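PDB 6IDP: MATE family efflux transporter from Vibrio cholerae, which probably exports drugs and other toxic compounds across the bacterial membrane, changing conformation in response to protons as a member of the MATE multidrug transporter family. Local coordinates for residues F52-Q57 with Y133-W137. Numbering follows the deposited sequence.
Sequences FTMPIQ and YWLWW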
ATOM      1  N   PHE A  52       4.560  19.462   2.668  1.00 70.34           N
ATOM      2  CA  PHE A  52       3.355  19.831   1.930  1.00 71.15           C
ATOM      3  C   PHE A  52       3.205  19.016   0.646  1.00 64.30           C
ATOM      4  O   PHE A  52       2.221  19.165  -0.077  1.00 66.63           O
ATOM      5  CB  PHE A  52       3.363  21.327   1.595  1.00 73.74           C
ATOM      6  CG  PHE A  52       3.061  22.218   2.768  1.00 76.53           C
ATOM      7  CD1 PHE A  52       1.751  22.507   3.117  1.00 78.98           C
ATOM      8  CD2 PHE A  52       4.086  22.781   3.512  1.00 82.26           C
ATOM      9  CE1 PHE A  52       1.472  23.332   4.194  1.00 87.06           C
ATOM     10  CE2 PHE A  52       3.814  23.605   4.587  1.00 84.33           C
ATOM     11  CZ  PHE A  52       2.506  23.883   4.928  1.00 86.23           C
ATOM     12  N   THR A  53       4.181  18.160   0.362  1.00 61.43           N
ATOM     13  CA  THR A  53       4.141  17.324  -0.834  1.00 63.13           C
ATOM     14  C   THR A  53       3.599  15.934  -0.494  1.00 64.22           C
ATOM     15  O   THR A  53       3.131  15.205  -1.368  1.00 64.17           O
ATOM     16  CB  THR A  53       5.540  17.204  -1.487  1.00 56.51           C
ATOM     17  OG1 THR A  53       6.164  18.495  -1.527  1.00 61.64           O
ATOM     18  CG2 THR A  53       5.434  16.658  -2.904  1.00 52.12           C
ATOM     19  N   MET A  54       3.657  15.579   0.785  1.00 68.53           N
ATOM     20  CA  MET A  54       3.135  14.297   1.256  1.00 71.93           C
ATOM     21  C   MET A  54       1.643  14.069   0.941  1.00 72.15           C
ATOM     22  O   MET A  54       1.280  12.986   0.483  1.00 73.47           O
ATOM     23  CB  MET A  54       3.376  14.151   2.762  1.00 78.05           C
ATOM     24  CG  MET A  54       4.842  13.973   3.141  1.00 84.07           C
ATOM     25  SD  MET A  54       5.651  12.672   2.188  1.00157.73           S
ATOM     26  CE  MET A  54       7.227  12.556   3.032  1.00103.95           C
ATOM     27  N   PRO A  55       0.774  15.073   1.177  1.00 74.95           N
ATOM     28  CA  PRO A  55      -0.641  14.813   0.873  1.00 74.95           C
ATOM     29  C   PRO A  55      -0.922  14.621  -0.617  1.00 73.73           C
ATOM     30  O   PRO A  55      -1.756  13.786  -0.970  1.00 75.85           O
ATOM     31  CB  PRO A  55      -1.349  16.067   1.397  1.00 79.84           C
ATOM     32  CG  PRO A  55      -0.304  17.121   1.400  1.00 77.16           C
ATOM     33  CD  PRO A  55       0.958  16.411   1.772  1.00 76.95           C
ATOM     34  N   ILE A  56      -0.240  15.372  -1.475  1.00 75.40           N
ATOM     35  CA  ILE A  56      -0.437  15.231  -2.912  1.00 74.44           C
ATOM     36  C   ILE A  56       0.132  13.891  -3.378  1.00 61.63           C
ATOM     37  O   ILE A  56      -0.282  13.352  -4.404  1.00 59.53           O
ATOM     38  CB  ILE A  56       0.211  16.400  -3.701  1.00 95.26           C
ATOM     39  CG1 ILE A  56      -0.535  16.646  -5.013  1.00 93.68           C
ATOM     40  CG2 ILE A  56       1.688  16.152  -3.958  1.00 93.28           C
ATOM     41  CD1 ILE A  56      -1.963  17.098  -4.822  1.00 95.60           C
ATOM     42  N   GLN A  57       1.064  13.346  -2.601  1.00 53.13           N
ATOM     43  CA  GLN A  57       1.656  12.048  -2.897  1.00 48.99           C
ATOM     44  C   GLN A  57       0.677  10.922  -2.591  1.00 46.06           C
ATOM     45  O   GLN A  57       0.571   9.962  -3.353  1.00 42.45           O
ATOM     46  CB  GLN A  57       2.946  11.848  -2.101  1.00 50.40           C
ATOM     47  CG  GLN A  57       3.691  10.565  -2.428  1.00 55.53           C
ATOM     48  CD  GLN A  57       4.891  10.352  -1.528  1.00 68.43           C
ATOM     49  OE1 GLN A  57       4.760  10.289  -0.307  1.00 74.62           O
ATOM     50  NE2 GLN A  57       6.072  10.250  -2.129  1.00 73.91           N
ATOM     51  N   TYR A 133      10.206  22.497  -7.462  1.00 63.51           N
ATOM     52  CA  TYR A 133      10.294  21.159  -6.885  1.00 59.45           C
ATOM     53  C   TYR A 133       9.231  20.215  -7.443  1.00 50.52           C
ATOM     54  O   TYR A 133       9.525  19.058  -7.734  1.00 53.29           O
ATOM     55  CB  TYR A 133      10.189  21.207  -5.357  1.00 62.24           C
ATOM     56  CG  TYR A 133      10.217  19.835  -4.718  1.00 61.43           C
ATOM     57  CD1 TYR A 133      11.236  18.935  -5.008  1.00 56.53           C
ATOM     58  CD2 TYR A 133       9.227  19.437  -3.828  1.00 61.28           C
ATOM     59  CE1 TYR A 133      11.266  17.678  -4.435  1.00 50.45           C
ATOM     60  CE2 TYR A 133       9.252  18.179  -3.246  1.00 54.36           C
ATOM     61  CZ  TYR A 133      10.275  17.308  -3.553  1.00 51.42           C
ATOM     62  OH  TYR A 133      10.307  16.057  -2.980  1.00 52.75           O
ATOM     63  N   TRP A 134       8.005  20.707  -7.600  1.00 48.07           N
ATOM     64  CA  TRP A 134       6.914  19.858  -8.074  1.00 46.41           C
ATOM     65  C   TRP A 134       7.083  19.459  -9.535  1.00 47.71           C
ATOM     66  O   TRP A 134       6.549  18.440  -9.964  1.00 48.83           O
ATOM     67  CB  TRP A 134       5.560  20.547  -7.877  1.00 53.08           C
ATOM     68  CG  TRP A 134       5.013  20.392  -6.490  1.00 55.38           C
ATOM     69  CD1 TRP A 134       5.713  20.060  -5.368  1.00 54.93           C
ATOM     70  CD2 TRP A 134       3.648  20.549  -6.079  1.00 56.85           C
ATOM     71  NE1 TRP A 134       4.872  20.008  -4.283  1.00 59.69           N
ATOM     72  CE2 TRP A 134       3.599  20.305  -4.693  1.00 57.28           C
ATOM     73  CE3 TRP A 134       2.464  20.877  -6.747  1.00 56.57           C
ATOM     74  CZ2 TRP A 134       2.415  20.377  -3.962  1.00 55.86           C
ATOM     75  CZ3 TRP A 134       1.288  20.948  -6.019  1.00 56.43           C
ATOM     76  CH2 TRP A 134       1.273  20.699  -4.642  1.00 57.46           C
ATOM     77  N   LEU A 135       7.819  20.261 -10.297  1.00 49.75           N
ATOM     78  CA  LEU A 135       8.148  19.895 -11.669  1.00 48.45           C
ATOM     79  C   LEU A 135       8.903  18.572 -11.684  1.00 51.60           C
ATOM     80  O   LEU A 135       8.487  17.611 -12.337  1.00 45.27           O
ATOM     81  CB  LEU A 135       8.977  20.991 -12.343  1.00 47.56           C
ATOM     82  CG  LEU A 135       8.208  22.270 -12.677  1.00 50.61           C
ATOM     83  CD1 LEU A 135       9.132  23.327 -13.258  1.00 52.53           C
ATOM     84  CD2 LEU A 135       7.070  21.958 -13.636  1.00 51.82           C
ATOM     85  N   TRP A 136      10.004  18.524 -10.942  1.00 40.83           N
ATOM     86  CA  TRP A 136      10.796  17.307 -10.833  1.00 41.64           C
ATOM     87  C   TRP A 136      10.040  16.207 -10.097  1.00 43.43           C
ATOM     88  O   TRP A 136      10.100  15.038 -10.483  1.00 43.64           O
ATOM     89  CB  TRP A 136      12.117  17.592 -10.119  1.00 49.02           C
ATOM     90  CG  TRP A 136      13.011  18.544 -10.853  1.00 52.96           C
ATOM     91  CD1 TRP A 136      13.208  19.865 -10.572  1.00 52.39           C
ATOM     92  CD2 TRP A 136      13.835  18.247 -11.987  1.00 48.52           C
ATOM     93  NE1 TRP A 136      14.103  20.409 -11.462  1.00 53.37           N
ATOM     94  CE2 TRP A 136      14.503  19.436 -12.340  1.00 51.96           C
ATOM     95  CE3 TRP A 136      14.071  17.092 -12.739  1.00 50.30           C
ATOM     96  CZ2 TRP A 136      15.390  19.503 -13.412  1.00 54.38           C
ATOM     97  CZ3 TRP A 136      14.956  17.160 -13.800  1.00 49.69           C
ATOM     98  CH2 TRP A 136      15.603  18.356 -14.127  1.00 52.43           C
ATOM     99  N   TRP A 137       9.326  16.578  -9.038  1.00 45.11           N
ATOM    100  CA  TRP A 137       8.686  15.578  -8.194  1.00 46.03           C
ATOM    101  C   TRP A 137       7.497  14.901  -8.871  1.00 36.92           C
ATOM    102  O   TRP A 137       7.333  13.689  -8.758  1.00 35.36           O
ATOM    103  CB  TRP A 137       8.237  16.185  -6.861  1.00 46.87           C
ATOM    104  CG  TRP A 137       7.665  15.134  -5.976  1.00 52.69           C
ATOM    105  CD1 TRP A 137       8.349  14.325  -5.119  1.00 55.71           C
ATOM    106  CD2 TRP A 137       6.293  14.736  -5.898  1.00 56.51           C
ATOM    107  NE1 TRP A 137       7.485  13.459  -4.498  1.00 59.66           N
ATOM    108  CE2 TRP A 137       6.216  13.690  -4.960  1.00 56.09           C
ATOM    109  CE3 TRP A 137       5.121  15.168  -6.525  1.00 62.13           C
ATOM    110  CZ2 TRP A 137       5.014  13.071  -4.631  1.00 57.46           C
ATOM    111  CZ3 TRP A 137       3.930  14.552  -6.198  1.00 64.92           C
ATOM    112  CH2 TRP A 137       3.885  13.516  -5.259  1.00 60.53           C
TER
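Start at T53, whose CA-to-CB bond points toward Y133-W137 and whose branches meet Y133, W134 and W137. With chi1 near -44° its methyl lies over the face of W137: CG2 of T53 is 3.7 Å from the centroid of the indole six-membered ring, only 14° off the normal, a clear CH-pi contact. Its hydroxyl faces Y133 and W134. NE1 of W134 gives OG1 of T53 a weak hydrogen bond of 3.4 Å, and CE2 of Y133 meets the same oxygen edge-on at 3.5 Å; OG1 is also hydrogen-bonded to O of A49, its stronger partner. Both segments belong to the N-terminal MatE repeat of the all-helical MATE fold, where this buried contact joins the start of helix 54-80 and the residues leading into it to helix 124-156. W134 leaves its backbone sideways, but its m rotamer swings the indole nearer; W137 (t) already points across. CG2 of I56 thus touches both, 3.6 Å from CZ3 of W137 and 4.3 Å from CZ2 of W134. CB of Q57 meets the W137 edge, 3.5 Å from CZ2.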